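Local coordinates for negative regulator of ofd1 (Schizosaccharomyces pombe, PDB 3QTM), which directly inhibits ofd1, probably thereby stabilising the N-terminal transcription factor domain of sre1, and is required for correct translation termination, at residues L78-L83 with E98-A103; A72-L77 with E106-G111; S41-F46 with Q88-E93. All blocks are in the same frame, centred on the assembly; numbering follows the deposited sequence.

Contact 1: residues L78-L83 with E98-A103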
loop_
_atom_site.group_PDB
_atom_site.type_symbol
_atom_site.label_atom_id
_atom_site.label_comp_id
_atom_site.label_asym_id
_atom_site.label_seq_id
_atom_site.Cartn_x
_atom_site.Cartn_y
_atom_site.Cartn_z
ATOM N N LEU A 78 0.747 0.426 -16.406
ATOM C CA LEU A 78 0.324 -0.338 -15.252
ATOM C C LEU A 78 -1.176 -0.191 -15.071
ATOM O O LEU A 78 -1.860 -1.129 -14.648
ATOM C CB LEU A 78 1.040 0.146 -13.988
ATOM C CG LEU A 78 0.925 -0.818 -12.802
ATOM C CD1 LEU A 78 1.414 -2.184 -13.242
ATOM C CD2 LEU A 78 1.702 -0.304 -11.572
ATOM N N ALA A 79 -1.683 0.995 -15.393
ATOM C CA ALA A 79 -3.073 1.307 -15.134
ATOM C C ALA A 79 -3.943 0.512 -16.091
ATOM O O ALA A 79 -5.071 0.155 -15.751
ATOM C CB ALA A 79 -3.343 2.820 -15.263
ATOM N N VAL A 80 -3.415 0.232 -17.281
ATOM C CA VAL A 80 -4.143 -0.582 -18.249
ATOM C C VAL A 80 -4.316 -1.962 -17.632
ATOM O O VAL A 80 -5.405 -2.537 -17.690
ATOM C CB VAL A 80 -3.425 -0.689 -19.623
ATOM C CG1 VAL A 80 -4.110 -1.737 -20.525
ATOM C CG2 VAL A 80 -3.400 0.670 -20.320
ATOM N N SER A 81 -3.254 -2.468 -16.998
ATOM C CA SER A 81 -3.341 -3.754 -16.310
ATOM C C SER A 81 -4.367 -3.728 -15.169
ATOM O O SER A 81 -5.117 -4.669 -15.004
ATOM C CB SER A 81 -1.964 -4.242 -15.814
ATOM O OG SER A 81 -1.507 -3.509 -14.688
ATOM N N GLU A 82 -4.406 -2.643 -14.402
ATOM C CA GLU A 82 -5.335 -2.532 -13.277
ATOM C C GLU A 82 -6.790 -2.548 -13.754
ATOM O O GLU A 82 -7.667 -3.105 -13.111
ATOM C CB GLU A 82 -5.077 -1.239 -12.508
ATOM C CG GLU A 82 -6.045 -1.000 -11.341
ATOM C CD GLU A 82 -5.775 0.315 -10.614
ATOM O OE1 GLU A 82 -4.937 1.101 -11.103
ATOM O OE2 GLU A 82 -6.391 0.573 -9.561
ATOM N N LEU A 83 -7.032 -1.930 -14.898
ATOM C CA LEU A 83 -8.377 -1.770 -15.403
ATOM C C LEU A 83 -8.595 -2.665 -16.598
ATOM O O LEU A 83 -9.464 -2.391 -17.436
ATOM C CB LEU A 83 -8.563 -0.314 -15.817
ATOM C CG LEU A 83 -8.214 0.661 -14.696
ATOM C CD1 LEU A 83 -8.327 2.120 -15.140
ATOM C CD2 LEU A 83 -9.107 0.378 -13.493
ATOM N N GLU A 98 -1.140 -9.317 -17.575
ATOM C CA GLU A 98 0.254 -9.544 -17.206
ATOM C C GLU A 98 1.233 -8.897 -18.187
ATOM O O GLU A 98 2.284 -8.396 -17.800
ATOM C CB GLU A 98 0.575 -11.032 -17.057
ATOM C CG GLU A 98 1.990 -11.258 -16.493
ATOM C CD GLU A 98 2.278 -12.726 -16.175
ATOM O OE1 GLU A 98 1.531 -13.602 -16.661
ATOM O OE2 GLU A 98 3.256 -13.000 -15.448
ATOM N N SER A 99 0.894 -8.901 -19.461
ATOM C CA SER A 99 1.786 -8.294 -20.436
ATOM C C SER A 99 1.895 -6.772 -20.232
ATOM O O SER A 99 2.951 -6.184 -20.454
ATOM C CB SER A 99 1.352 -8.638 -21.854
ATOM O OG SER A 99 2.415 -8.390 -22.757
ATOM N N TYR A 100 0.814 -6.155 -19.767
ATOM C CA TYR A 100 0.847 -4.732 -19.440
ATOM C C TYR A 100 1.676 -4.428 -18.172
ATOM O O TYR A 100 2.322 -3.387 -18.082
ATOM C CB TYR A 100 -0.575 -4.153 -19.368
ATOM C CG TYR A 100 -1.045 -3.700 -20.740
ATOM C CD1 TYR A 100 -1.771 -4.551 -21.573
ATOM C CD2 TYR A 100 -0.703 -2.437 -21.230
ATOM C CE1 TYR A 100 -2.166 -4.148 -22.840
ATOM C CE2 TYR A 100 -1.086 -2.026 -22.498
ATOM C CZ TYR A 100 -1.818 -2.881 -23.296
ATOM O OH TYR A 100 -2.198 -2.469 -24.549
ATOM N N ILE A 101 1.665 -5.342 -17.202
ATOM C CA ILE A 101 2.545 -5.220 -16.041
ATOM C C ILE A 101 3.997 -5.338 -16.508
ATOM O O ILE A 101 4.825 -4.523 -16.129
ATOM C CB ILE A 101 2.252 -6.305 -14.975
ATOM C CG1 ILE A 101 0.828 -6.168 -14.430
ATOM C CG2 ILE A 101 3.307 -6.290 -13.850
ATOM C CD1 ILE A 101 0.412 -7.337 -13.512
ATOM N N ASP A 102 4.298 -6.351 -17.331
ATOM C CA ASP A 102 5.642 -6.508 -17.902
ATOM C C ASP A 102 6.098 -5.250 -18.647
ATOM O O ASP A 102 7.243 -4.810 -18.507
ATOM C CB ASP A 102 5.711 -7.689 -18.870
ATOM C CG ASP A 102 5.464 -9.036 -18.188
ATOM O OD1 ASP A 102 5.609 -9.125 -16.947
ATOM O OD2 ASP A 102 5.136 -10.014 -18.906
ATOM N N ALA A 103 5.212 -4.697 -19.472
ATOM C CA ALA A 103 5.548 -3.473 -20.210
ATOM C C ALA A 103 5.822 -2.300 -19.261
ATOM O O ALA A 103 6.785 -1.556 -19.451
ATOM C CB ALA A 103 4.457 -3.129 -21.201
#
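Leu78 and Ser81 lie against Ile101 and Tyr100 where helix 67-82 and helix 97-110 run antiparallel, their short segments 7.7 Å apart at the axes and inclined at 161°. Such antiparallel packing of helices near in sequence is the building principle of the tetratricopeptide-repeat class to which this all-helical protein belongs. The small Ser81 lets the backbones approach: CA of Ser81 is 5.3 Å from CA of Tyr100, and CB of Ser81 meets CB of Tyr100 at 3.8 Å.

Across the contact the side chains meet by van der Waals packing. OG of Ser81 lies so near the carbonyl oxygen of Leu78, back along its own helix, that the modelled length of a bond between them is doubtful. That oxygen also accepts the backbone N-H of Glu82. Ile101 touches the serine through CG1, which lies near both CB and OG of Ser81, while CD1 of Leu78 reaches CG1 of Ile101 more loosely at 4.2 Å. Ile101 also packs on Lys132 and Val135 of helix 119-142. Val80 also touches Val45 and Ile49 of helix 38-58, so the pair of helices is flanked by the preceding and following ones.

The tyrosine ring supplies the flat surface of the contact. Val80 CG1, anti to the backbone N (chi1 171°), makes a CH-pi contact over one face of Tyr100. CG1 of Val80 stands 3.4 Å from the centroid of the Tyr100 ring and only 7° off the ring normal.

Contact 2: residues A72-L77 with E106-G111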
loop_
_atom_site.group_PDB
_atom_site.type_symbol
_atom_site.label_atom_id
_atom_site.label_comp_id
_atom_site.label_asym_id
_atom_site.label_seq_id
_atom_site.Cartn_x
_atom_site.Cartn_y
_atom_site.Cartn_z
ATOM N N ALA A 72 5.860 8.323 -16.073
ATOM C CA ALA A 72 4.467 8.547 -16.451
ATOM C C ALA A 72 3.993 7.475 -17.426
ATOM O O ALA A 72 2.875 6.984 -17.336
ATOM C CB ALA A 72 4.288 9.920 -17.070
ATOM N N TYR A 73 4.850 7.142 -18.383
ATOM C CA TYR A 73 4.523 6.157 -19.390
ATOM C C TYR A 73 4.343 4.776 -18.710
ATOM O O TYR A 73 3.384 4.047 -18.979
ATOM C CB TYR A 73 5.654 6.128 -20.415
ATOM C CG TYR A 73 5.340 5.444 -21.711
ATOM C CD1 TYR A 73 6.169 5.606 -22.811
ATOM C CD2 TYR A 73 4.202 4.644 -21.848
ATOM C CE1 TYR A 73 5.894 4.968 -24.016
ATOM C CE2 TYR A 73 3.912 4.001 -23.051
ATOM C CZ TYR A 73 4.772 4.165 -24.134
ATOM O OH TYR A 73 4.509 3.536 -25.338
ATOM N N SER A 74 5.264 4.427 -17.819
ATOM C CA SER A 74 5.155 3.182 -17.066
ATOM C C SER A 74 3.852 3.139 -16.272
ATOM O O SER A 74 3.176 2.125 -16.266
ATOM C CB SER A 74 6.337 3.022 -16.115
ATOM O OG SER A 74 6.170 1.875 -15.309
ATOM N N SER A 75 3.504 4.251 -15.618
ATOM C CA SER A 75 2.270 4.324 -14.829
ATOM C C SER A 75 1.009 4.113 -15.658
ATOM O O SER A 75 0.067 3.469 -15.204
ATOM C CB SER A 75 2.165 5.659 -14.095
ATOM O OG SER A 75 3.165 5.743 -13.101
ATOM N N ALA A 76 0.984 4.668 -16.866
ATOM C CA ALA A 76 -0.155 4.462 -17.747
ATOM C C ALA A 76 -0.281 2.978 -18.119
ATOM O O ALA A 76 -1.372 2.412 -18.079
ATOM C CB ALA A 76 -0.030 5.335 -18.996
ATOM N N LEU A 77 0.839 2.352 -18.476
ATOM C CA LEU A 77 0.852 0.923 -18.787
ATOM C C LEU A 77 0.322 0.085 -17.613
ATOM O O LEU A 77 -0.476 -0.841 -17.793
ATOM C CB LEU A 77 2.260 0.460 -19.220
ATOM C CG LEU A 77 2.739 1.018 -20.569
ATOM C CD1 LEU A 77 4.260 0.914 -20.725
ATOM C CD2 LEU A 77 2.030 0.322 -21.750
ATOM N N GLU A 106 9.296 -2.831 -17.955
ATOM C CA GLU A 106 10.331 -2.572 -18.952
ATOM C C GLU A 106 10.436 -1.071 -19.277
ATOM O O GLU A 106 11.548 -0.518 -19.395
ATOM C CB GLU A 106 10.054 -3.370 -20.222
ATOM C CG GLU A 106 9.961 -4.874 -20.007
ATOM C CD GLU A 106 11.328 -5.529 -19.949
ATOM O OE1 GLU A 106 12.324 -4.853 -20.280
ATOM O OE2 GLU A 106 11.410 -6.710 -19.566
ATOM N N ARG A 107 9.281 -0.417 -19.405
ATOM C CA ARG A 107 9.252 1.024 -19.672
ATOM C C ARG A 107 9.956 1.782 -18.548
ATOM O O ARG A 107 10.763 2.665 -18.796
ATOM C CB ARG A 107 7.817 1.524 -19.850
ATOM C CG ARG A 107 7.677 3.060 -19.891
ATOM C CD ARG A 107 8.700 3.728 -20.812
ATOM N NE ARG A 107 8.632 3.203 -22.173
ATOM C CZ ARG A 107 9.437 3.564 -23.172
ATOM N NH1 ARG A 107 10.378 4.481 -22.990
ATOM N NH2 ARG A 107 9.289 3.016 -24.365
ATOM N N ALA A 108 9.655 1.421 -17.307
ATOM C CA ALA A 108 10.266 2.090 -16.170
ATOM C C ALA A 108 11.777 1.791 -16.085
ATOM O O ALA A 108 12.575 2.674 -15.762
ATOM C CB ALA A 108 9.539 1.719 -14.862
ATOM N N GLN A 109 12.173 0.557 -16.388
ATOM C CA GLN A 109 13.594 0.224 -16.372
ATOM C C GLN A 109 14.372 1.019 -17.432
ATOM O O GLN A 109 15.527 1.393 -17.217
ATOM C CB GLN A 109 13.815 -1.290 -16.511
ATOM C CG GLN A 109 13.415 -2.064 -15.262
ATOM C CD GLN A 109 13.421 -3.579 -15.466
ATOM O OE1 GLN A 109 13.476 -4.076 -16.594
ATOM N NE2 GLN A 109 13.347 -4.318 -14.367
ATOM N N LEU A 110 13.735 1.291 -18.565
ATOM C CA LEU A 110 14.344 2.144 -19.579
ATOM C C LEU A 110 14.686 3.526 -19.030
ATOM O O LEU A 110 15.620 4.172 -19.510
ATOM C CB LEU A 110 13.431 2.278 -20.792
ATOM C CG LEU A 110 13.396 1.065 -21.716
ATOM C CD1 LEU A 110 12.276 1.209 -22.749
ATOM C CD2 LEU A 110 14.758 0.900 -22.382
ATOM N N GLY A 111 13.939 3.969 -18.017
ATOM C CA GLY A 111 14.178 5.259 -17.405
ATOM C C GLY A 111 15.391 5.330 -16.497
ATOM O O GLY A 111 15.825 6.424 -16.144
#
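Arg107 lying against Tyr73 and Leu77, beside Ser74 packed on Ala108, makes a buried helix-helix contact between helix 67-82 and helix 97-110 in the N-terminal part of this all-helical, tetratricopeptide-repeat-class fold. The short segments are almost exactly antiparallel, at 173°, with 8.2 Å between their axes.

Ser74 and Ala108 mark the nearest backbone approach, CA to CA 5.3 Å. CB of Ala108 sits 3.4 Å from OG of Ser74, whose hydroxyl is bonded to the carbonyl oxygen of Ala104, one turn earlier on the helix opposite.

Arg107 first leaves its helix with CG anti to the backbone N (chi1 170°) and then bends at chi2 and chi3. CB of Arg107 lies 3.7 Å from CD1 of Leu77, and CG of Arg107 lies 3.5 Å from N of Ser74. The guanidinium is nearly parallel to the Tyr73 ring, the planes 8° apart. CD1 of Tyr73 lies 3.5 Å above one face of the Arg107 guanidinium, offset toward the rim, and CD1 of Leu110 from the same helix lies over the centre of the opposite face. NH1 is bonded to ND1 of His70, which would fix the rotation of this sandwiched group.

Around the pair, Tyr73 rests on Ala52 and Leu56 of helix 38-58, whereas Ser74 touches Ala124 and Ala108 touches Leu125, both on helix 119-142.

Contact 3: residues S41-F46 with Q88-E93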
loop_
_atom_site.group_PDB
_atom_site.type_symbol
_atom_site.label_atom_id
_atom_site.label_comp_id
_atom_site.label_asym_id
_atom_site.label_seq_id
_atom_site.Cartn_x
_atom_site.Cartn_y
_atom_site.Cartn_z
ATOM N N SER A 41 -11.598 6.785 -17.245
ATOM C CA SER A 41 -10.228 6.556 -16.791
ATOM C C SER A 41 -9.448 5.825 -17.872
ATOM O O SER A 41 -8.316 6.196 -18.195
ATOM C CB SER A 41 -10.203 5.775 -15.464
ATOM O OG SER A 41 -8.882 5.724 -14.911
ATOM N N VAL A 42 -10.079 4.811 -18.457
ATOM C CA VAL A 42 -9.447 3.993 -19.474
ATOM C C VAL A 42 -9.087 4.837 -20.697
ATOM O O VAL A 42 -7.993 4.718 -21.235
ATOM C CB VAL A 42 -10.338 2.804 -19.876
ATOM C CG1 VAL A 42 -9.882 2.213 -21.207
ATOM C CG2 VAL A 42 -10.349 1.742 -18.773
ATOM N N SER A 43 -10.010 5.688 -21.130
ATOM C CA SER A 43 -9.730 6.641 -22.217
ATOM C C SER A 43 -8.515 7.505 -21.909
ATOM O O SER A 43 -7.634 7.682 -22.749
ATOM C CB SER A 43 -10.935 7.556 -22.466
ATOM O OG SER A 43 -12.059 6.812 -22.904
ATOM N N LEU A 44 -8.464 8.048 -20.699
ATOM C CA LEU A 44 -7.337 8.905 -20.324
ATOM C C LEU A 44 -6.000 8.155 -20.282
ATOM O O LEU A 44 -4.958 8.711 -20.633
ATOM C CB LEU A 44 -7.606 9.603 -18.990
ATOM C CG LEU A 44 -8.773 10.602 -19.068
ATOM C CD1 LEU A 44 -9.265 11.068 -17.694
ATOM C CD2 LEU A 44 -8.374 11.794 -19.917
ATOM N N VAL A 45 -6.033 6.897 -19.842
ATOM C CA VAL A 45 -4.829 6.085 -19.746
ATOM C C VAL A 45 -4.273 5.772 -21.131
ATOM O O VAL A 45 -3.088 5.961 -21.386
ATOM C CB VAL A 45 -5.112 4.769 -18.967
ATOM C CG1 VAL A 45 -4.061 3.734 -19.263
ATOM C CG2 VAL A 45 -5.191 5.062 -17.486
ATOM N N PHE A 46 -5.131 5.299 -22.029
ATOM C CA PHE A 46 -4.713 5.047 -23.399
ATOM C C PHE A 46 -4.245 6.346 -24.080
ATOM O O PHE A 46 -3.344 6.322 -24.912
ATOM C CB PHE A 46 -5.858 4.418 -24.198
ATOM C CG PHE A 46 -5.963 2.920 -24.047
ATOM C CD1 PHE A 46 -4.843 2.119 -24.178
ATOM C CD2 PHE A 46 -7.190 2.317 -23.811
ATOM C CE1 PHE A 46 -4.929 0.734 -24.054
ATOM C CE2 PHE A 46 -7.298 0.929 -23.691
ATOM C CZ PHE A 46 -6.166 0.136 -23.807
ATOM N N GLN A 88 -9.449 -4.151 -21.987
ATOM C CA GLN A 88 -9.231 -5.196 -22.975
ATOM C C GLN A 88 -10.233 -5.103 -24.129
ATOM O O GLN A 88 -9.942 -5.540 -25.245
ATOM C CB GLN A 88 -9.280 -6.591 -22.328
ATOM C CG GLN A 88 -10.662 -7.009 -21.834
ATOM C CD GLN A 88 -10.644 -8.358 -21.145
ATOM O OE1 GLN A 88 -9.942 -9.271 -21.572
ATOM N NE2 GLN A 88 -11.409 -8.488 -20.069
ATOM N N LYS A 89 -11.404 -4.529 -23.863
ATOM C CA LYS A 89 -12.421 -4.383 -24.909
ATOM C C LYS A 89 -11.935 -3.537 -26.086
ATOM O O LYS A 89 -12.485 -3.632 -27.180
ATOM C CB LYS A 89 -13.724 -3.798 -24.344
ATOM C CG LYS A 89 -14.296 -4.600 -23.178
ATOM C CD LYS A 89 -15.729 -4.204 -22.832
ATOM C CE LYS A 89 -15.835 -2.729 -22.479
ATOM N NZ LYS A 89 -17.210 -2.337 -22.033
ATOM N N ARG A 90 -10.905 -2.720 -25.872
ATOM C CA ARG A 90 -10.436 -1.822 -26.928
ATOM C C ARG A 90 -9.195 -2.396 -27.610
ATOM O O ARG A 90 -8.573 -1.749 -28.448
ATOM C CB ARG A 90 -10.125 -0.429 -26.362
ATOM C CG ARG A 90 -10.611 -0.199 -24.941
ATOM C CD ARG A 90 -11.829 0.722 -24.839
ATOM N NE ARG A 90 -11.448 2.129 -24.813
ATOM C CZ ARG A 90 -11.865 3.040 -23.928
ATOM N NH1 ARG A 90 -12.709 2.730 -22.964
ATOM N NH2 ARG A 90 -11.444 4.296 -24.031
ATOM N N LEU A 91 -8.831 -3.616 -27.244
ATOM C CA LEU A 91 -7.586 -4.210 -27.724
ATOM C C LEU A 91 -7.834 -5.531 -28.455
ATOM O O LEU A 91 -8.881 -6.155 -28.269
ATOM C CB LEU A 91 -6.639 -4.433 -26.534
ATOM C CG LEU A 91 -6.283 -3.187 -25.713
ATOM C CD1 LEU A 91 -5.520 -3.547 -24.435
ATOM C CD2 LEU A 91 -5.482 -2.211 -26.567
ATOM N N LYS A 92 -6.872 -5.959 -29.275
ATOM C CA LYS A 92 -6.906 -7.298 -29.867
ATOM C C LYS A 92 -6.870 -8.330 -28.744
ATOM O O LYS A 92 -6.383 -8.042 -27.656
ATOM C CB LYS A 92 -5.723 -7.518 -30.811
ATOM C CG LYS A 92 -5.663 -6.559 -31.991
ATOM C CD LYS A 92 -4.484 -6.882 -32.914
ATOM C CE LYS A 92 -4.467 -5.976 -34.138
ATOM N NZ LYS A 92 -3.569 -6.489 -35.214
ATOM N N GLU A 93 -7.379 -9.529 -29.007
ATOM C CA GLU A 93 -7.553 -10.522 -27.947
ATOM C C GLU A 93 -6.223 -11.119 -27.484
ATOM O O GLU A 93 -6.145 -11.728 -26.422
ATOM C CB GLU A 93 -8.526 -11.630 -28.378
ATOM C CG GLU A 93 -7.869 -12.838 -29.061
ATOM C CD GLU A 93 -7.456 -13.940 -28.079
ATOM O OE1 GLU A 93 -6.535 -14.725 -28.412
ATOM O OE2 GLU A 93 -8.053 -14.020 -26.978
#
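The guanidinium of Arg90 has CG1 of Val42 over one face, 3.3 Å above its plane and offset toward the rim, and the hydroxyl of Ser43 at its edge. NH2 of Arg90 donates to OG of Ser43 at 2.8 Å, with an N-H...O angle of 150° and the oxygen 7° out of the guanidinium plane. The Phe46 ring is inclined to that group by 46°, and its CE2 touches the aliphatic CG of Arg90 at 3.7 Å. Leu91 meets this ring tip to tip, its CD2 3.7 Å from CZ of Phe46. An alanine in place of Phe46 would probably open a gap beside Leu91 and leave the aliphatic part of Arg90 without its packing partner.

These side chains join helix 38-58 to the 3-10 turn and loop that precede helix 97-110, a surface contact in the N-terminal part of the helical-repeat fold. Phe46 also touches Val80 and Ala87, so its side chain reaches helices 67-82 and 84-87. OG of Ser43 is bonded to the carbonyl oxygen of Asp39, and NH1 of Arg90 forms a salt bridge with the Asp39 carboxylate. The arginine charge is likely to be balanced at its tip, while its stem contributes to an apolar patch.

Contacts 1 and 2 are successive parts of one antiparallel interface between helix 67-82 and helix 97-110. Their centres are about 11 Å apart, contact 1 is nested along the chain inside the loop closed by contact 2, and CB of Tyr100 touches the carbonyl oxygen of Leu77 at 3.7 Å. Contact 3, also centred about 11 Å from contact 1 but about 17 Å from contact 2, adds the preceding helix 38-58 and the connecting loop. Val80 CG2 meets Val45 CG1 at 3.3 Å, and OH of Tyr100 lies 3.5 Å from CD1 of Leu91. All three lie in one N-terminal region of packed helices and loop, with burial giving way to surface at contact 3.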